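Local coordinates for class I SAM-dependent methyltransferase (PDB 3CVO), which is of unknown function but has the Rossmann-like fold of class I methyltransferases and probably transfers methyl groups from S-adenosylmethionine, at residues Leu35-Gly40 with Val126-Arg131; Pro108-Ala113 with Val134-Ala139; Leu150-Tyr155 with Ala178-Glu183. All blocks are in the same frame, centred on the assembly; numbering follows the deposited sequence.

Interaction 1 of 3, residues Leu35-Gly40 with Val126-Arg131; sequences LEYGSG and VLVDGR
Two parallel strands lie edge to edge at the centre of the chain, 35-37 beside 126-128, their axes 4.7 Å apart and only 6° from parallel. The tight part is the backbone. Leu127 N donates to Leu35 O at 2.9 Å. In return Tyr37 N reaches Leu127 O at 2.8 Å; both bonds are nearly straight and run close to the C=O axis. The third, from Asp129 N to Tyr37 O, is more bent at hydrogen (137°), because the 126-131 chain is already turning out of the strand. Just beyond, the backbones of two glycines lie against each other, Gly38 CA 4.0 Å from Gly130 CA. On the face carrying Leu35, Tyr37, Val126 and Val128, Tyr37 crosses the Val126 side chain obliquely, its ring edge toward it: Tyr37 CE2 meets Val126 CG1 at 3.8 Å, while the Tyr37 hydroxyl is hydrogen-bonded to Pro111 O. Strands 33-37 and 125-128 are the first and fourth of the Rossmann-like sheet, next to each other where the strand order reverses; in class I methyltransferases the loop after the first strand, here Gly38-Ser39-Gly40, whose last residue is the N-cap of helix 41-47, usually lines the S-adenosylmethionine site. On the other face Glu36 is extended beyond CG and runs alongside Leu127, with Glu36 OE2 3.8 Å from Leu127 CD2. The Glu36 carboxylate is held by hydroxyls of Tyr28, Ser42, Thr43 and Ser56. The loose side begins in the partly exposed loops: Ser39 turns away from the 126-131 segment, and the Arg131 side chain heads off to a salt bridge with the C-terminal carboxylate of Pro202.

Interaction 2 of 3, residues Pro108-Ala113 with Val134-Ala139; sequences PDYPLA and VGCALA
Tyr110 presents the edge of its ring, not a face, to the sulfur of Cys136. With CG anti to the backbone N (chi1 -176°), the ring leaves its helical turn so that CD1 and CE1 both border SG, the nearer being Tyr110 CE1 at 3.7 Å from Cys136 SG. The sulfur lies almost in the ring plane, 84° off the normal, which makes this a sulfur-aromatic contact at the edge. Cys136 SG is anti to its own carbonyl carbon, beside the backbone N, and so also comes within 4.1 Å of Pro111 CB. Pro111 points toward helix 133-143: its CB rests against the peptide of Gly135, 3.8 Å from Gly135 O. Here the helices come closest, with Pro111 CA 4.5 Å from Cys136 CA. One turn further on, Ala139 points its methyl back between Pro111 O and the tip of Leu112, with Ala139 CB 3.8 Å from Leu112 CD2. The contact is apolar, the small Ala139 and Cys136 side chains meeting a proline, a leucine tip and a ring edge. The polar end of the ring is served from elsewhere, Tyr110 OH being hydrogen-bonded to Arg131 N. Tyr37 packs on both Tyr110 and Cys136, so the short helix 109-112 and helix 133-143 meet beside it, at the C-terminal end of strand 33-37. Helices 165-168 and 192-199 pack on other sides of helix 133-143, while Met193 of the second subunit packs on Leu112.

Interaction 3 of 3, residues Leu150-Tyr155 with Ala178-Glu183; sequences LLFDDY and AAFQVE
Strands 150-152 and 178-182 run antiparallel at 154°, with Leu150-Phe180 and Phe152-Ala178 as hydrogen-bonded pairs flanking the non-hydrogen-bonded pair Leu151-Ala179. Of the four backbone bonds, Phe152 N to Ala178 O is the shortest at 2.7 Å; the return bond from Ala178 N reaches Phe152 O from above the carbonyl plane. The aromatic side chains gather on the face of Leu150, Phe152, Ala178 and Phe180. Phe180, with CG beside its backbone N (chi1 -63°), stands edge-on between three neighbours. Its CD1 touches Leu150 CD2 at 3.9 Å, its CE1 meets Phe152 CB, and its CZ points into the face of Tyr155, with Phe180 CZ 3.8 Å from Tyr155 CZ. The Phe180 and Tyr155 planes stand at 83°, a T-shaped stack with Phe180 giving the edge. Tyr155 comes back over the strand end, CG anti to its backbone N, and presses on the Ala178 methyl, Tyr155 CG to Ala178 CB being 3.5 Å; its CD1 also sits over the centre of one face of the Phe152 ring. Farther along, Leu150 CB meets Val182 CG2, while on the reverse face Leu151 CD2 touches Ala179 CB. Strand 177-182 is the antiparallel seventh strand inserted beside the fifth, as in class I methyltransferases. Backbone bonds set the register, and the side chains add purely apolar and aromatic contact. The one polar tip in the cluster, Tyr155 OH, is satisfied by Glu165, so the buried rings can pack without leaving that hydroxyl unpartnered.

Interactions 1 and 3 belong to one sheet: strands 125-128 and 148-152 are neighbours, joined by backbone bonds such as Val126 O to Leu151 N, so the two pairings are steps across the same sheet, parallel in the middle and antiparallel toward one side. Interaction 2 instead lies on a face of that sheet, between helices. It meets interaction 1 through Tyr37, and interaction 3 where Ala137 touches Leu150 and Phe152. All three are largely buried, interaction 1 nearest the centre of the chain and interaction 2 reaching the second subunit. Backbone hydrogen bonds dominate the sheet contacts, whereas van der Waals and sulfur-aromatic packing joins the helices.

Interaction 1 of 3, residues Leu35-Gly40 with Val126-Arg131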
# COMPACT_ATOMS: atom_id res chain seq x y z
N LEU A 35 21.53 6.50 -3.28
CA LEU A 35 20.16 6.97 -3.42
C LEU A 35 19.85 7.80 -2.19
O LEU A 35 20.06 7.35 -1.07
CB LEU A 35 19.17 5.77 -3.53
CG LEU A 35 17.69 6.08 -3.24
CD1 LEU A 35 17.21 7.14 -4.29
CD2 LEU A 35 16.79 4.83 -3.24
N GLU A 36 19.36 9.02 -2.42
CA GLU A 36 18.94 9.89 -1.35
C GLU A 36 17.49 10.23 -1.45
O GLU A 36 16.91 10.44 -2.53
CB GLU A 36 19.74 11.21 -1.35
CG GLU A 36 21.22 11.14 -1.40
CD GLU A 36 21.83 12.52 -1.31
OE1 GLU A 36 21.38 13.41 -2.09
OE2 GLU A 36 22.73 12.74 -0.44
N TYR A 37 16.87 10.26 -0.29
CA TYR A 37 15.56 10.90 -0.18
C TYR A 37 15.77 12.21 0.57
O TYR A 37 16.19 12.20 1.71
CB TYR A 37 14.62 10.01 0.58
CG TYR A 37 14.23 8.70 -0.07
CD1 TYR A 37 13.19 8.64 -0.96
CD2 TYR A 37 14.89 7.52 0.25
CE1 TYR A 37 12.78 7.42 -1.52
CE2 TYR A 37 14.50 6.29 -0.28
CZ TYR A 37 13.43 6.25 -1.17
OH TYR A 37 12.94 5.08 -1.69
N GLY A 38 15.50 13.32 -0.10
CA GLY A 38 15.93 14.62 0.39
C GLY A 38 17.18 15.02 -0.34
O GLY A 38 18.05 14.19 -0.58
N SER A 39 17.25 16.26 -0.79
CA SER A 39 18.45 16.74 -1.48
C SER A 39 18.99 17.93 -0.73
O SER A 39 18.26 18.64 -0.07
CB SER A 39 18.17 17.07 -2.95
OG SER A 39 17.43 18.27 -3.08
N GLY A 40 20.29 18.13 -0.82
CA GLY A 40 20.96 19.25 -0.17
C GLY A 40 22.44 19.04 0.06
O GLY A 40 23.19 18.59 -0.82
N VAL A 126 21.62 4.03 0.98
CA VAL A 126 20.41 4.86 0.94
C VAL A 126 20.39 5.81 2.11
O VAL A 126 20.58 5.43 3.29
CB VAL A 126 19.10 4.01 0.97
CG1 VAL A 126 17.81 4.91 0.99
CG2 VAL A 126 19.09 3.03 -0.22
N LEU A 127 20.15 7.06 1.79
CA LEU A 127 19.95 8.08 2.82
C LEU A 127 18.50 8.52 2.91
O LEU A 127 17.90 8.92 1.93
CB LEU A 127 20.80 9.32 2.51
CG LEU A 127 20.55 10.52 3.44
CD1 LEU A 127 20.97 10.19 4.91
CD2 LEU A 127 21.24 11.81 2.95
N VAL A 128 17.96 8.37 4.11
CA VAL A 128 16.59 8.78 4.42
C VAL A 128 16.65 10.14 5.14
O VAL A 128 16.99 10.25 6.34
CB VAL A 128 15.80 7.69 5.19
CG1 VAL A 128 14.45 8.22 5.69
CG2 VAL A 128 15.62 6.43 4.31
N ASP A 129 16.40 11.21 4.40
CA ASP A 129 16.55 12.53 4.98
C ASP A 129 15.55 13.52 4.37
O ASP A 129 15.84 14.68 4.24
CB ASP A 129 18.03 13.00 4.81
CG ASP A 129 18.35 14.27 5.56
OD1 ASP A 129 17.76 14.50 6.62
OD2 ASP A 129 19.25 15.01 5.09
N GLY A 130 14.38 13.02 3.98
CA GLY A 130 13.36 13.88 3.38
C GLY A 130 12.01 13.67 4.03
O GLY A 130 11.89 13.68 5.23
N ARG A 131 11.02 13.42 3.20
CA ARG A 131 9.65 13.21 3.68
C ARG A 131 9.35 11.70 3.71
O ARG A 131 10.12 10.90 3.23
CB ARG A 131 8.65 13.90 2.77
CG ARG A 131 8.81 15.43 2.69
CD ARG A 131 8.35 16.10 3.97
NE ARG A 131 9.47 16.28 4.87
CZ ARG A 131 9.44 16.02 6.16
NH1 ARG A 131 8.34 15.53 6.71
NH2 ARG A 131 10.52 16.24 6.89

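Interaction 2 of 3, residues Pro108-Ala113 with Val134-Ala139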
# COMPACT_ATOMS: atom_id res chain seq x y z
N PRO A 108 2.55 7.78 -2.45
CA PRO A 108 3.42 6.61 -2.52
C PRO A 108 4.54 6.72 -3.54
O PRO A 108 5.56 6.04 -3.43
CB PRO A 108 2.43 5.48 -2.85
CG PRO A 108 1.10 6.00 -2.34
CD PRO A 108 1.15 7.41 -2.75
N ASP A 109 4.37 7.62 -4.48
CA ASP A 109 5.40 7.83 -5.52
C ASP A 109 6.70 8.27 -4.90
O ASP A 109 7.75 8.00 -5.43
CB ASP A 109 5.02 8.95 -6.48
CG ASP A 109 3.86 8.61 -7.39
OD1 ASP A 109 3.32 7.49 -7.37
OD2 ASP A 109 3.45 9.53 -8.13
N TYR A 110 6.61 9.00 -3.79
CA TYR A 110 7.81 9.58 -3.16
C TYR A 110 8.73 8.45 -2.65
O TYR A 110 9.88 8.34 -3.11
CB TYR A 110 7.47 10.59 -2.10
CG TYR A 110 8.64 11.29 -1.49
CD1 TYR A 110 9.41 10.65 -0.50
CD2 TYR A 110 9.00 12.55 -1.87
CE1 TYR A 110 10.48 11.27 0.05
CE2 TYR A 110 10.04 13.19 -1.28
CZ TYR A 110 10.79 12.55 -0.32
OH TYR A 110 11.85 13.20 0.28
N PRO A 111 8.22 7.59 -1.75
CA PRO A 111 9.08 6.48 -1.35
C PRO A 111 9.36 5.48 -2.47
O PRO A 111 10.47 4.89 -2.52
CB PRO A 111 8.31 5.83 -0.18
CG PRO A 111 6.95 6.26 -0.29
CD PRO A 111 6.98 7.65 -0.94
N LEU A 112 8.37 5.23 -3.34
CA LEU A 112 8.41 4.04 -4.20
C LEU A 112 8.86 4.22 -5.66
O LEU A 112 9.37 3.29 -6.25
CB LEU A 112 7.05 3.33 -4.20
CG LEU A 112 6.70 2.59 -2.90
CD1 LEU A 112 5.17 2.26 -2.79
CD2 LEU A 112 7.57 1.33 -2.74
N ALA A 113 8.59 5.36 -6.27
CA ALA A 113 8.75 5.48 -7.73
C ALA A 113 10.19 5.24 -8.20
O ALA A 113 10.44 4.68 -9.28
CB ALA A 113 8.23 6.87 -8.26
N VAL A 134 9.74 7.00 7.40
CA VAL A 134 9.44 5.57 7.65
C VAL A 134 9.10 4.81 6.37
O VAL A 134 9.61 3.71 6.12
CB VAL A 134 8.39 5.35 8.78
CG1 VAL A 134 8.03 3.83 8.87
CG2 VAL A 134 8.94 5.89 10.08
N GLY A 135 8.32 5.43 5.51
CA GLY A 135 7.89 4.84 4.25
C GLY A 135 9.07 4.55 3.33
O GLY A 135 9.11 3.52 2.68
N CYS A 136 10.03 5.46 3.31
CA CYS A 136 11.21 5.35 2.45
C CYS A 136 12.11 4.22 2.97
O CYS A 136 12.71 3.44 2.21
CB CYS A 136 12.01 6.62 2.43
SG CYS A 136 11.18 8.04 1.66
N ALA A 137 12.17 4.11 4.28
CA ALA A 137 12.99 3.08 4.89
C ALA A 137 12.46 1.68 4.56
O ALA A 137 13.21 0.75 4.17
CB ALA A 137 13.13 3.28 6.43
N LEU A 138 11.15 1.55 4.71
CA LEU A 138 10.44 0.29 4.36
C LEU A 138 10.47 -0.02 2.88
O LEU A 138 10.67 -1.15 2.51
CB LEU A 138 8.99 0.26 4.90
CG LEU A 138 8.87 0.33 6.44
CD1 LEU A 138 7.35 0.18 6.78
CD2 LEU A 138 9.75 -0.65 7.16
N ALA A 139 10.29 0.99 2.05
CA ALA A 139 10.38 0.85 0.61
C ALA A 139 11.72 0.23 0.21
O ALA A 139 11.76 -0.69 -0.56
CB ALA A 139 10.16 2.19 -0.08

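Interaction 3 of 3, residues Leu150-Tyr155 with Ala178-Glu183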
# COMPACT_ATOMS: atom_id res chain seq x y z
N LEU A 150 21.63 1.67 5.04
CA LEU A 150 20.64 2.76 5.12
C LEU A 150 20.97 3.67 6.26
O LEU A 150 21.21 3.26 7.39
CB LEU A 150 19.19 2.21 5.20
CG LEU A 150 18.13 3.33 5.09
CD1 LEU A 150 16.93 2.86 4.25
CD2 LEU A 150 17.67 3.86 6.43
N LEU A 151 21.07 4.95 5.95
CA LEU A 151 21.32 5.98 6.94
C LEU A 151 20.04 6.78 7.13
O LEU A 151 19.45 7.29 6.18
CB LEU A 151 22.45 6.92 6.48
CG LEU A 151 23.80 6.31 6.09
CD1 LEU A 151 24.76 7.37 5.54
CD2 LEU A 151 24.41 5.49 7.26
N PHE A 152 19.57 6.83 8.35
CA PHE A 152 18.28 7.46 8.65
C PHE A 152 18.60 8.64 9.58
O PHE A 152 18.93 8.47 10.76
CB PHE A 152 17.38 6.42 9.30
CG PHE A 152 15.90 6.78 9.43
CD1 PHE A 152 15.49 8.01 9.87
CD2 PHE A 152 14.93 5.83 9.14
CE1 PHE A 152 14.15 8.30 10.04
CE2 PHE A 152 13.58 6.11 9.30
CZ PHE A 152 13.19 7.36 9.75
N ASP A 153 18.48 9.84 9.05
CA ASP A 153 18.79 11.03 9.84
C ASP A 153 17.65 11.43 10.78
O ASP A 153 16.47 11.21 10.48
CB ASP A 153 19.17 12.20 8.96
CG ASP A 153 20.01 13.24 9.70
OD1 ASP A 153 20.59 12.96 10.80
OD2 ASP A 153 20.11 14.35 9.16
N ASP A 154 18.06 11.98 11.93
CA ASP A 154 17.10 12.47 12.94
C ASP A 154 16.25 11.33 13.41
O ASP A 154 15.06 11.48 13.59
CB ASP A 154 16.15 13.49 12.31
CG ASP A 154 16.90 14.62 11.65
OD1 ASP A 154 17.50 15.41 12.42
OD2 ASP A 154 16.93 14.69 10.38
N TYR A 155 16.88 10.18 13.54
CA TYR A 155 16.17 8.94 13.90
C TYR A 155 15.58 8.94 15.32
O TYR A 155 14.50 8.40 15.55
CB TYR A 155 17.08 7.73 13.73
CG TYR A 155 16.37 6.39 13.95
CD1 TYR A 155 15.40 5.92 13.07
CD2 TYR A 155 16.68 5.62 15.04
CE1 TYR A 155 14.77 4.72 13.28
CE2 TYR A 155 16.07 4.40 15.25
CZ TYR A 155 15.13 3.96 14.38
OH TYR A 155 14.54 2.72 14.62
N ALA A 178 21.01 7.10 12.42
CA ALA A 178 20.92 5.64 12.48
C ALA A 178 21.48 5.03 11.21
O ALA A 178 21.08 5.36 10.10
CB ALA A 178 19.46 5.18 12.70
N ALA A 179 22.42 4.13 11.40
CA ALA A 179 22.99 3.32 10.33
C ALA A 179 22.49 1.88 10.45
O ALA A 179 22.69 1.20 11.47
CB ALA A 179 24.52 3.36 10.38
N PHE A 180 21.80 1.45 9.41
CA PHE A 180 21.23 0.11 9.30
C PHE A 180 21.91 -0.72 8.22
O PHE A 180 22.26 -0.23 7.15
CB PHE A 180 19.76 0.17 8.92
CG PHE A 180 18.87 0.85 9.92
CD1 PHE A 180 18.60 2.22 9.84
CD2 PHE A 180 18.26 0.10 10.92
CE1 PHE A 180 17.74 2.82 10.75
CE2 PHE A 180 17.40 0.67 11.80
CZ PHE A 180 17.13 2.03 11.73
N GLN A 181 22.12 -2.00 8.53
CA GLN A 181 22.53 -2.96 7.55
C GLN A 181 21.27 -3.72 7.11
O GLN A 181 20.78 -4.58 7.82
CB GLN A 181 23.56 -3.92 8.13
CG GLN A 181 24.36 -4.58 7.03
CD GLN A 181 25.04 -3.56 6.11
OE1 GLN A 181 25.49 -2.49 6.56
NE2 GLN A 181 25.09 -3.87 4.80
N VAL A 182 20.76 -3.38 5.93
CA VAL A 182 19.45 -3.86 5.46
C VAL A 182 19.58 -5.01 4.49
O VAL A 182 20.35 -4.97 3.53
CB VAL A 182 18.64 -2.69 4.81
CG1 VAL A 182 17.16 -3.13 4.54
CG2 VAL A 182 18.66 -1.49 5.70
N GLU A 183 18.80 -6.05 4.74
CA GLU A 183 18.80 -7.22 3.91
C GLU A 183 17.45 -7.35 3.26
O GLU A 183 16.43 -6.89 3.81
CB GLU A 183 19.02 -8.46 4.75
CG GLU A 183 20.14 -8.35 5.74
CD GLU A 183 21.28 -9.25 5.39
OE1 GLU A 183 21.07 -10.14 4.54
OE2 GLU A 183 22.37 -9.08 5.96